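Local atomic coordinates of putrescine aminotransferase (Halomonas elongata DSM 2581, PDB entry 6GWI), a protein that probably catalyses pyridoxal-5'-phosphate-dependent transfer of an amino group from amines such as putrescine to a keto acceptor, as other class-III aminotransferases do. Residues A204-I209 / L246-I251; A218-E223 / S237-V242; L253-V258 / L276-M281. One frame throughout, in Å; residues are numbered along the deposited sequence.

Contact 1: residues A204-I209 / L246-I251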
loop_
_atom_site.group_PDB
_atom_site.type_symbol
_atom_site.label_atom_id
_atom_site.label_comp_id
_atom_site.label_asym_id
_atom_site.label_seq_id
_atom_site.Cartn_x
_atom_site.Cartn_y
_atom_site.Cartn_z
ATOM N N ALA B 204 10.231 9.125 -29.786
ATOM C CA ALA B 204 9.784 7.760 -29.533
ATOM C C ALA B 204 8.377 7.735 -28.954
ATOM O O ALA B 204 7.610 6.806 -29.233
ATOM C CB ALA B 204 10.755 7.052 -28.587
ATOM N N LEU B 205 8.022 8.735 -28.144
ATOM C CA LEU B 205 6.661 8.819 -27.625
ATOM C C LEU B 205 5.655 8.997 -28.756
ATOM O O LEU B 205 4.648 8.283 -28.826
ATOM C CB LEU B 205 6.548 9.971 -26.626
ATOM C CG LEU B 205 5.134 10.223 -26.102
ATOM C CD1 LEU B 205 4.607 8.984 -25.369
ATOM C CD2 LEU B 205 5.092 11.444 -25.197
ATOM N N GLU B 206 5.909 9.953 -29.652
ATOM C CA GLU B 206 5.014 10.144 -30.787
ATOM C C GLU B 206 4.897 8.864 -31.604
ATOM O O GLU B 206 3.798 8.486 -32.029
ATOM C CB GLU B 206 5.510 11.290 -31.669
ATOM C CG GLU B 206 4.697 11.462 -32.944
ATOM C CD GLU B 206 4.742 12.877 -33.489
ATOM O OE1 GLU B 206 5.843 13.464 -33.538
ATOM O OE2 GLU B 206 3.673 13.407 -33.859
ATOM N N GLU B 207 6.023 8.184 -31.838
ATOM C CA GLU B 207 5.990 6.940 -32.597
ATOM C C GLU B 207 5.079 5.922 -31.926
ATOM O O GLU B 207 4.262 5.273 -32.589
ATOM C CB GLU B 207 7.405 6.374 -32.738
ATOM C CG GLU B 207 8.366 7.260 -33.517
ATOM C CD GLU B 207 9.811 6.814 -33.387
ATOM O OE1 GLU B 207 10.048 5.601 -33.202
ATOM O OE2 GLU B 207 10.713 7.676 -33.470
ATOM N N LYS B 208 5.187 5.783 -30.604
ATOM C CA LYS B 208 4.363 4.802 -29.910
ATOM C C LYS B 208 2.888 5.175 -30.013
ATOM O O LYS B 208 2.033 4.311 -30.240
ATOM C CB LYS B 208 4.776 4.709 -28.445
ATOM C CG LYS B 208 4.279 3.453 -27.756
ATOM C CD LYS B 208 5.093 2.276 -28.278
ATOM C CE LYS B 208 4.308 1.012 -28.489
ATOM N NZ LYS B 208 5.273 -0.070 -28.844
ATOM N N ILE B 209 2.578 6.465 -29.846
ATOM C CA ILE B 209 1.204 6.946 -29.977
ATOM C C ILE B 209 0.638 6.575 -31.342
ATOM O O ILE B 209 -0.467 6.030 -31.451
ATOM C CB ILE B 209 1.156 8.469 -29.738
ATOM C CG1 ILE B 209 1.456 8.778 -28.267
ATOM C CG2 ILE B 209 -0.186 9.057 -30.154
ATOM C CD1 ILE B 209 1.788 10.233 -27.996
ATOM N N LEU B 246 3.087 16.028 -26.601
ATOM C CA LEU B 246 1.837 15.936 -25.855
ATOM C C LEU B 246 0.828 16.990 -26.290
ATOM O O LEU B 246 -0.384 16.767 -26.186
ATOM C CB LEU B 246 2.116 16.075 -24.362
ATOM C CG LEU B 246 3.014 14.999 -23.757
ATOM C CD1 LEU B 246 3.329 15.344 -22.311
ATOM C CD2 LEU B 246 2.379 13.622 -23.863
ATOM N N ALA B 247 1.304 18.151 -26.746
ATOM C CA ALA B 247 0.413 19.203 -27.218
ATOM C C ALA B 247 -0.334 18.799 -28.481
ATOM O O ALA B 247 -1.393 19.367 -28.771
ATOM C CB ALA B 247 1.202 20.487 -27.481
ATOM N N LYS B 248 0.209 17.858 -29.251
ATOM C CA LYS B 248 -0.416 17.436 -30.497
ATOM C C LYS B 248 -1.511 16.400 -30.283
ATOM O O LYS B 248 -2.350 16.220 -31.172
ATOM C CB LYS B 248 0.654 16.873 -31.438
ATOM C CG LYS B 248 1.593 17.933 -31.993
ATOM C CD LYS B 248 2.833 17.334 -32.646
ATOM C CE LYS B 248 2.496 16.316 -33.722
ATOM N NZ LYS B 248 3.691 15.993 -34.556
ATOM N N TYR B 249 -1.520 15.722 -29.134
ATOM C CA TYR B 249 -2.419 14.603 -28.883
ATOM C C TYR B 249 -3.167 14.811 -27.574
ATOM O O TYR B 249 -2.655 15.432 -26.640
ATOM C CB TYR B 249 -1.631 13.285 -28.845
ATOM C CG TYR B 249 -0.830 13.065 -30.108
ATOM C CD1 TYR B 249 -1.441 12.620 -31.270
ATOM C CD2 TYR B 249 0.533 13.329 -30.144
ATOM C CE1 TYR B 249 -0.716 12.434 -32.432
ATOM C CE2 TYR B 249 1.267 13.144 -31.299
ATOM C CZ TYR B 249 0.636 12.700 -32.441
ATOM O OH TYR B 249 1.365 12.515 -33.591
ATOM N N ASP B 250 -4.391 14.280 -27.517
ATOM C CA ASP B 250 -5.255 14.414 -26.340
ATOM C C ASP B 250 -4.964 13.236 -25.413
ATOM O O ASP B 250 -5.649 12.209 -25.408
ATOM C CB ASP B 250 -6.718 14.479 -26.755
ATOM C CG ASP B 250 -7.629 14.878 -25.614
ATOM O OD1 ASP B 250 -7.116 15.341 -24.574
ATOM O OD2 ASP B 250 -8.862 14.736 -25.760
ATOM N N ILE B 251 -3.921 13.401 -24.607
ATOM C CA ILE B 251 -3.411 12.347 -23.737
ATOM C C ILE B 251 -3.085 12.952 -22.381
ATOM O O ILE B 251 -2.625 14.095 -22.297
ATOM C CB ILE B 251 -2.161 11.704 -24.379
ATOM C CG1 ILE B 251 -1.557 10.628 -23.482
ATOM C CG2 ILE B 251 -1.130 12.794 -24.698
ATOM C CD1 ILE B 251 -0.277 10.017 -24.040
#
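Ile209 and Tyr249 meet methyl to ring face: CG2 of Ile209 stands 4.0 Å from the centroid of the Tyr249 ring, only 12° off its normal, in a CH-pi contact. On the opposite face lies CB of the preceding Lys248, so the ring sits between two aliphatic groups, the lysine carbon toward its rim, which limits its rotation. Tyr249 CG lies beside the backbone N (chi1 -56°), which sends the hydroxyl toward helix 194-212. There Glu206 arrives at the ring's edge, in its plane, with its carboxylate turned 83° to the ring. Tyr249 OH donates to Glu206 OE2 in a very short bond of 2.5 Å. The same OE2 takes Lys248 NZ on its syn lone pair at 2.7 Å, a salt bridge for which the lysine chain bends at chi3. One oxygen thus carries two donors, and the ammonium probably offsets the nearness of Glu203 to Glu206 OE1. Deeper in, Leu205 CD2 touches Leu246 CD2 at 3.7 Å, the side chains crossing at about a right angle. The contact joins helix 194-212 to the last part of helix 238-248 and the loop that follows; on the sheet side, Leu205 and Ile251 rest on Phe220 of strand 217-222.

Contact 2: residues A218-E223 / S237-V242. With PLP (pyridoxal-5'-phosphate), chain D.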
loop_
_atom_site.group_PDB
_atom_site.type_symbol
_atom_site.label_atom_id
_atom_site.label_comp_id
_atom_site.label_asym_id
_atom_site.label_seq_id
_atom_site.Cartn_x
_atom_site.Cartn_y
_atom_site.Cartn_z
ATOM N N ALA B 218 -4.441 6.503 -23.523
ATOM C CA ALA B 218 -5.011 7.217 -22.390
ATOM C C ALA B 218 -4.019 8.152 -21.710
ATOM O O ALA B 218 -4.407 9.239 -21.271
ATOM C CB ALA B 218 -5.547 6.218 -21.357
ATOM N N ALA B 219 -2.747 7.769 -21.613
ATOM C CA ALA B 219 -1.825 8.552 -20.803
ATOM C C ALA B 219 -0.383 8.168 -21.088
ATOM O O ALA B 219 -0.086 7.055 -21.533
ATOM C CB ALA B 219 -2.116 8.372 -19.305
ATOM N N PHE B 220 0.506 9.118 -20.811
ATOM C CA PHE B 220 1.948 8.912 -20.756
ATOM C C PHE B 220 2.395 9.109 -19.313
ATOM O O PHE B 220 2.037 10.111 -18.682
ATOM C CB PHE B 220 2.665 9.885 -21.696
ATOM C CG PHE B 220 4.164 9.911 -21.543
ATOM C CD1 PHE B 220 4.933 8.788 -21.810
ATOM C CD2 PHE B 220 4.807 11.077 -21.162
ATOM C CE1 PHE B 220 6.312 8.828 -21.680
ATOM C CE2 PHE B 220 6.182 11.122 -21.033
ATOM C CZ PHE B 220 6.935 9.997 -21.292
ATOM N N ILE B 221 3.135 8.142 -18.780
ATOM C CA ILE B 221 3.600 8.181 -17.397
ATOM C C ILE B 221 5.121 8.175 -17.401
ATOM O O ILE B 221 5.743 7.388 -18.125
ATOM C CB ILE B 221 3.036 7.002 -16.578
ATOM C CG1 ILE B 221 3.392 7.160 -15.096
ATOM C CG2 ILE B 221 3.560 5.671 -17.111
ATOM C CD1 ILE B 221 2.804 6.067 -14.179
ATOM N N ALA B 222 5.720 9.047 -16.591
ATOM C CA ALA B 222 7.171 9.129 -16.541
ATOM C C ALA B 222 7.619 9.766 -15.234
ATOM O O ALA B 222 6.947 10.654 -14.705
ATOM C CB ALA B 222 7.713 9.934 -17.731
ATOM N N GLU B 223 8.744 9.284 -14.712
ATOM C CA GLU B 223 9.458 10.001 -13.660
ATOM C C GLU B 223 10.151 11.209 -14.283
ATOM O O GLU B 223 10.791 11.065 -15.331
ATOM C CB GLU B 223 10.497 9.094 -12.994
ATOM C CG GLU B 223 9.962 7.770 -12.453
ATOM C CD GLU B 223 11.063 6.736 -12.248
ATOM O OE1 GLU B 223 11.877 6.887 -11.310
ATOM O OE2 GLU B 223 11.125 5.774 -13.041
ATOM N N SER B 237 17.128 18.851 -23.729
ATOM C CA SER B 237 16.216 18.886 -24.865
ATOM C C SER B 237 15.022 17.954 -24.703
ATOM O O SER B 237 14.044 18.089 -25.446
ATOM C CB SER B 237 16.970 18.515 -26.145
ATOM O OG SER B 237 17.434 17.176 -26.081
ATOM N N TYR B 238 15.073 17.017 -23.756
ATOM C CA TYR B 238 14.088 15.942 -23.727
ATOM C C TYR B 238 12.701 16.461 -23.367
ATOM O O TYR B 238 11.746 16.294 -24.133
ATOM C CB TYR B 238 14.535 14.854 -22.747
ATOM C CG TYR B 238 13.536 13.727 -22.593
ATOM C CD1 TYR B 238 13.342 12.800 -23.608
ATOM C CD2 TYR B 238 12.795 13.588 -21.425
ATOM C CE1 TYR B 238 12.432 11.766 -23.467
ATOM C CE2 TYR B 238 11.883 12.556 -21.273
ATOM C CZ TYR B 238 11.705 11.650 -22.296
ATOM O OH TYR B 238 10.798 10.627 -22.140
ATOM N N TRP B 239 12.564 17.084 -22.203
ATOM C CA TRP B 239 11.232 17.424 -21.722
ATOM C C TRP B 239 10.578 18.522 -22.555
ATOM O O TRP B 239 9.359 18.474 -22.766
ATOM C CB TRP B 239 11.281 17.816 -20.243
ATOM C CG TRP B 239 11.237 16.610 -19.339
ATOM C CD1 TRP B 239 12.209 16.189 -18.476
ATOM C CD2 TRP B 239 10.172 15.655 -19.239
ATOM N NE1 TRP B 239 11.809 15.040 -17.836
ATOM C CE2 TRP B 239 10.562 14.691 -18.287
ATOM C CE3 TRP B 239 8.924 15.524 -19.857
ATOM C CZ2 TRP B 239 9.749 13.614 -17.938
ATOM C CZ3 TRP B 239 8.118 14.456 -19.508
ATOM C CH2 TRP B 239 8.535 13.513 -18.559
ATOM N N PRO B 240 11.324 19.524 -23.042
ATOM C CA PRO B 240 10.702 20.478 -23.976
ATOM C C PRO B 240 10.152 19.803 -25.217
ATOM O O PRO B 240 9.074 20.170 -25.700
ATOM C CB PRO B 240 11.851 21.439 -24.317
ATOM C CG PRO B 240 12.756 21.368 -23.141
ATOM C CD PRO B 240 12.704 19.920 -22.704
ATOM N N ALA B 241 10.878 18.820 -25.754
ATOM C CA ALA B 241 10.386 18.084 -26.912
ATOM C C ALA B 241 9.200 17.197 -26.541
ATOM O O ALA B 241 8.269 17.040 -27.340
ATOM C CB ALA B 241 11.520 17.261 -27.525
ATOM N N VAL B 242 9.202 16.610 -25.339
ATOM C CA VAL B 242 8.046 15.824 -24.911
ATOM C C VAL B 242 6.805 16.707 -24.845
ATOM O O VAL B 242 5.713 16.306 -25.266
ATOM C CB VAL B 242 8.313 15.139 -23.557
ATOM C CG1 VAL B 242 7.026 14.518 -23.014
ATOM C CG2 VAL B 242 9.404 14.077 -23.686
HETATM N N1 PLP D . 7.329 5.456 -8.071
HETATM C C2 PLP D . 8.663 5.794 -7.985
HETATM C C2A PLP D . 9.247 6.780 -8.961
HETATM C C3 PLP D . 9.459 5.225 -6.995
HETATM O O3 PLP D . 10.782 5.576 -6.927
HETATM C C4 PLP D . 8.922 4.318 -6.074
HETATM C C4A PLP D . 9.560 4.246 -4.712
HETATM C C5 PLP D . 7.570 3.981 -6.184
HETATM C C6 PLP D . 6.784 4.554 -7.179
HETATM C C5A PLP D . 6.922 2.994 -5.236
HETATM O O4P PLP D . 6.667 3.559 -3.971
HETATM P P PLP D . 6.394 2.564 -2.734
HETATM O O1P PLP D . 5.196 1.698 -3.045
HETATM O O2P PLP D . 6.156 3.383 -1.487
HETATM O O3P PLP D . 7.605 1.690 -2.535
#
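Trp239 reaches from helix 238-248 to strand 217-222, its indole ending against Ala222, Phe220 and Glu223. From CB the side chain leaves with CG beside the backbone N (chi1 -84°), which swings the ring system off the helix toward the strand. NE1, on the five-membered ring, bonds to Pro224 O, fixing the rotation of the indole. Beyond it, the benzo edge does the touching: CZ2 lies 3.8 Å from Glu223 O, CH2 is 3.8 Å from Ala222 CB, and CZ3 meets Phe220 CE2 at 4.1 Å. Tyr238 CE2 sits over one indole face. An alanine in place of Trp239 would probably open a gap beside Ala222 and Phe220 and leave Pro224 O without this donor. Phe220 also presses CE2 on Val242 CG1 at 4.0 Å, while its CZ comes tip to tip with the hydroxyl of Tyr238, which is hydrogen-bonded to Arg146. The Glu223 side chain leaves the backbone away from the helix; Tyr150 N and Gly227 N bond its carboxylate, and OE1 comes 3.5 Å from PLP C2A. Strand 217-222, helix 238-248 and strand 252-255 form a beta-alpha-beta unit, and Glu223, just past the first strand, lies in the PLP pocket.

Contact 3: residues L253-V258 / L276-M281. With PLP (pyridoxal-5'-phosphate), chain D.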
loop_
_atom_site.group_PDB
_atom_site.type_symbol
_atom_site.label_atom_id
_atom_site.label_comp_id
_atom_site.label_asym_id
_atom_site.label_seq_id
_atom_site.Cartn_x
_atom_site.Cartn_y
_atom_site.Cartn_z
ATOM N N LEU B 253 -0.986 13.407 -18.893
ATOM C CA LEU B 253 0.393 13.334 -18.432
ATOM C C LEU B 253 0.394 12.957 -16.959
ATOM O O LEU B 253 -0.203 13.660 -16.135
ATOM C CB LEU B 253 1.120 14.664 -18.636
ATOM C CG LEU B 253 2.533 14.751 -18.056
ATOM C CD1 LEU B 253 3.452 13.726 -18.675
ATOM C CD2 LEU B 253 3.102 16.150 -18.253
ATOM N N VAL B 254 1.061 11.854 -16.635
ATOM C CA VAL B 254 1.276 11.433 -15.256
ATOM C C VAL B 254 2.760 11.598 -14.960
ATOM O O VAL B 254 3.601 10.897 -15.537
ATOM C CB VAL B 254 0.828 9.987 -15.011
ATOM C CG1 VAL B 254 1.028 9.614 -13.543
ATOM C CG2 VAL B 254 -0.622 9.798 -15.426
ATOM N N ALA B 255 3.086 12.522 -14.064
ATOM C CA ALA B 255 4.450 12.711 -13.585
ATOM C C ALA B 255 4.573 11.987 -12.248
ATOM O O ALA B 255 3.964 12.402 -11.255
ATOM C CB ALA B 255 4.781 14.195 -13.454
ATOM N N ASP B 256 5.340 10.899 -12.223
ATOM C CA ASP B 256 5.532 10.129 -10.994
ATOM C C ASP B 256 6.554 10.860 -10.130
ATOM O O ASP B 256 7.754 10.840 -10.424
ATOM C CB ASP B 256 5.986 8.706 -11.306
ATOM C CG ASP B 256 6.031 7.816 -10.065
ATOM O OD1 ASP B 256 6.128 8.351 -8.941
ATOM O OD2 ASP B 256 5.987 6.575 -10.214
ATOM N N GLU B 257 6.075 11.502 -9.063
ATOM C CA GLU B 257 6.885 12.357 -8.206
ATOM C C GLU B 257 7.280 11.675 -6.901
ATOM O O GLU B 257 7.619 12.356 -5.927
ATOM C CB GLU B 257 6.134 13.653 -7.898
ATOM C CG GLU B 257 5.877 14.527 -9.100
ATOM C CD GLU B 257 7.083 15.363 -9.474
ATOM O OE1 GLU B 257 8.119 15.272 -8.778
ATOM O OE2 GLU B 257 6.990 16.118 -10.462
ATOM N N VAL B 258 7.219 10.343 -6.853
ATOM C CA VAL B 258 7.454 9.632 -5.600
ATOM C C VAL B 258 8.860 9.905 -5.076
ATOM O O VAL B 258 9.063 10.039 -3.862
ATOM C CB VAL B 258 7.186 8.128 -5.793
ATOM C CG1 VAL B 258 7.673 7.321 -4.597
ATOM C CG2 VAL B 258 5.693 7.898 -6.009
ATOM N N LEU B 276 6.553 21.228 -16.420
ATOM C CA LEU B 276 5.452 20.384 -16.855
ATOM C C LEU B 276 4.173 20.720 -16.092
ATOM O O LEU B 276 4.202 21.240 -14.975
ATOM C CB LEU B 276 5.782 18.907 -16.646
ATOM C CG LEU B 276 7.135 18.383 -17.120
ATOM C CD1 LEU B 276 7.278 16.922 -16.710
ATOM C CD2 LEU B 276 7.296 18.526 -18.625
ATOM N N GLU B 277 3.036 20.395 -16.710
ATOM C CA GLU B 277 1.727 20.501 -16.072
ATOM C C GLU B 277 1.069 19.127 -16.151
ATOM O O GLU B 277 0.282 18.854 -17.073
ATOM C CB GLU B 277 0.827 21.560 -16.700
ATOM C CG GLU B 277 -0.388 21.863 -15.817
ATOM C CD GLU B 277 -1.570 22.394 -16.591
ATOM O OE1 GLU B 277 -1.363 22.872 -17.723
ATOM O OE2 GLU B 277 -2.704 22.330 -16.071
ATOM N N PRO B 278 1.396 18.226 -15.234
ATOM C CA PRO B 278 0.784 16.899 -15.266
ATOM C C PRO B 278 -0.682 16.959 -14.868
ATOM O O PRO B 278 -1.153 17.894 -14.214
ATOM C CB PRO B 278 1.611 16.097 -14.255
ATOM C CG PRO B 278 2.176 17.118 -13.336
ATOM C CD PRO B 278 2.423 18.335 -14.180
ATOM N N ASP B 279 -1.421 15.960 -15.328
ATOM C CA ASP B 279 -2.804 15.789 -14.915
ATOM C C ASP B 279 -2.897 15.024 -13.607
ATOM O O ASP B 279 -3.847 15.224 -12.842
ATOM C CB ASP B 279 -3.584 15.083 -16.023
ATOM C CG ASP B 279 -3.637 15.903 -17.299
ATOM O OD1 ASP B 279 -4.374 16.909 -17.325
ATOM O OD2 ASP B 279 -2.909 15.563 -18.258
ATOM N N LEU B 280 -1.916 14.172 -13.329
ATOM C CA LEU B 280 -1.866 13.408 -12.092
ATOM C C LEU B 280 -0.420 13.303 -11.639
ATOM O O LEU B 280 0.502 13.232 -12.450
ATOM C CB LEU B 280 -2.465 12.011 -12.277
ATOM C CG LEU B 280 -3.892 11.942 -12.827
ATOM C CD1 LEU B 280 -4.193 10.547 -13.343
ATOM C CD2 LEU B 280 -4.902 12.342 -11.762
ATOM N N MET B 281 -0.224 13.290 -10.312
ATOM C CA MET B 281 1.106 13.185 -9.726
ATOM C C MET B 281 1.047 12.269 -8.508
ATOM O O MET B 281 0.558 12.676 -7.442
ATOM C CB MET B 281 1.664 14.553 -9.330
ATOM C CG MET B 281 1.984 15.489 -10.493
ATOM S SD MET B 281 2.864 16.989 -9.983
ATOM C CE MET B 281 1.760 17.614 -8.724
HETATM N N1 PLP D . 7.329 5.456 -8.071
HETATM C C2 PLP D . 8.663 5.794 -7.985
HETATM C C2A PLP D . 9.247 6.780 -8.961
HETATM C C3 PLP D . 9.459 5.225 -6.995
HETATM O O3 PLP D . 10.782 5.576 -6.927
HETATM C C4 PLP D . 8.922 4.318 -6.074
HETATM C C4A PLP D . 9.560 4.246 -4.712
HETATM C C5 PLP D . 7.570 3.981 -6.184
HETATM C C6 PLP D . 6.784 4.554 -7.179
HETATM C C5A PLP D . 6.922 2.994 -5.236
HETATM O O4P PLP D . 6.667 3.559 -3.971
HETATM P P PLP D . 6.394 2.564 -2.734
HETATM O O1P PLP D . 5.196 1.698 -3.045
HETATM O O2P PLP D . 6.156 3.383 -1.487
HETATM O O3P PLP D . 7.605 1.690 -2.535
#
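Asp279 holds CG beside its backbone N (chi1 -63°), and this turns its carboxylate back onto Leu253, whose N donates to OD2 at 3.0 Å through the anti lone pair. Asp256, with CG anti to its backbone N (chi1 -173°), swings instead toward the cofactor. Between them strands 252-255 and 280-283 meet through a single parallel bridge, Val254 with Leu280, which joins two parts of the central sheet in the large domain of a fold-type I aminotransferase. Leu253 O is gripped twice, by Asp279 N at 2.7 Å and more weakly by Leu280 N; Ala255 N then bonds to Leu280 O at 3.1 Å. One face of the pair carries Leu253, Ala255 and Pro278: the proline ring packs CB on Ala255 CB at 3.8 Å and also backs the Leu253 side chain, while Leu276 CB closes on Leu253 CD2. On the other face Val254 CG2 touches Leu280 CD1. Further along, Glu257 and Met281 lie side by side, and the glutamate's oxygens are bound by the backbone N atoms of Gly270 and Ser271 at the start of helix 270-273. Past the strand end Val258 packs CB and both methyls on the pyridine ring of PLP, and the Val258 backbone N donates to Asp256 OD1 in an Asx turn that steadies the carboxylate. Asp256 OD2, also bonded by His151 and Asn121, lies 2.8 Å from PLP N1.

The three contacts show chemistry changing with depth in one domain. Contact 1 lies nearest the surface and is the one with a salt bridge across it; contacts 2 and 3 are buried, the former held by aromatic and aliphatic packing, the latter by backbone bonds, one aspartate bond and apolar packing. Helix 238-248 serves both contact 1 and contact 2, with Ile251 packed on Ala219 between them, and the strand that follows it enters contact 3. Strands 217-222 and 252-255 are sheet neighbours, so contacts 2 and 3 are joined strand to strand, with probable hydrogen bonds from Val254 N and Asp256 N to Phe220 O and Ala222 O. Both reach PLP from their strand ends, whereas contact 1 packs helices on the sheet farther off.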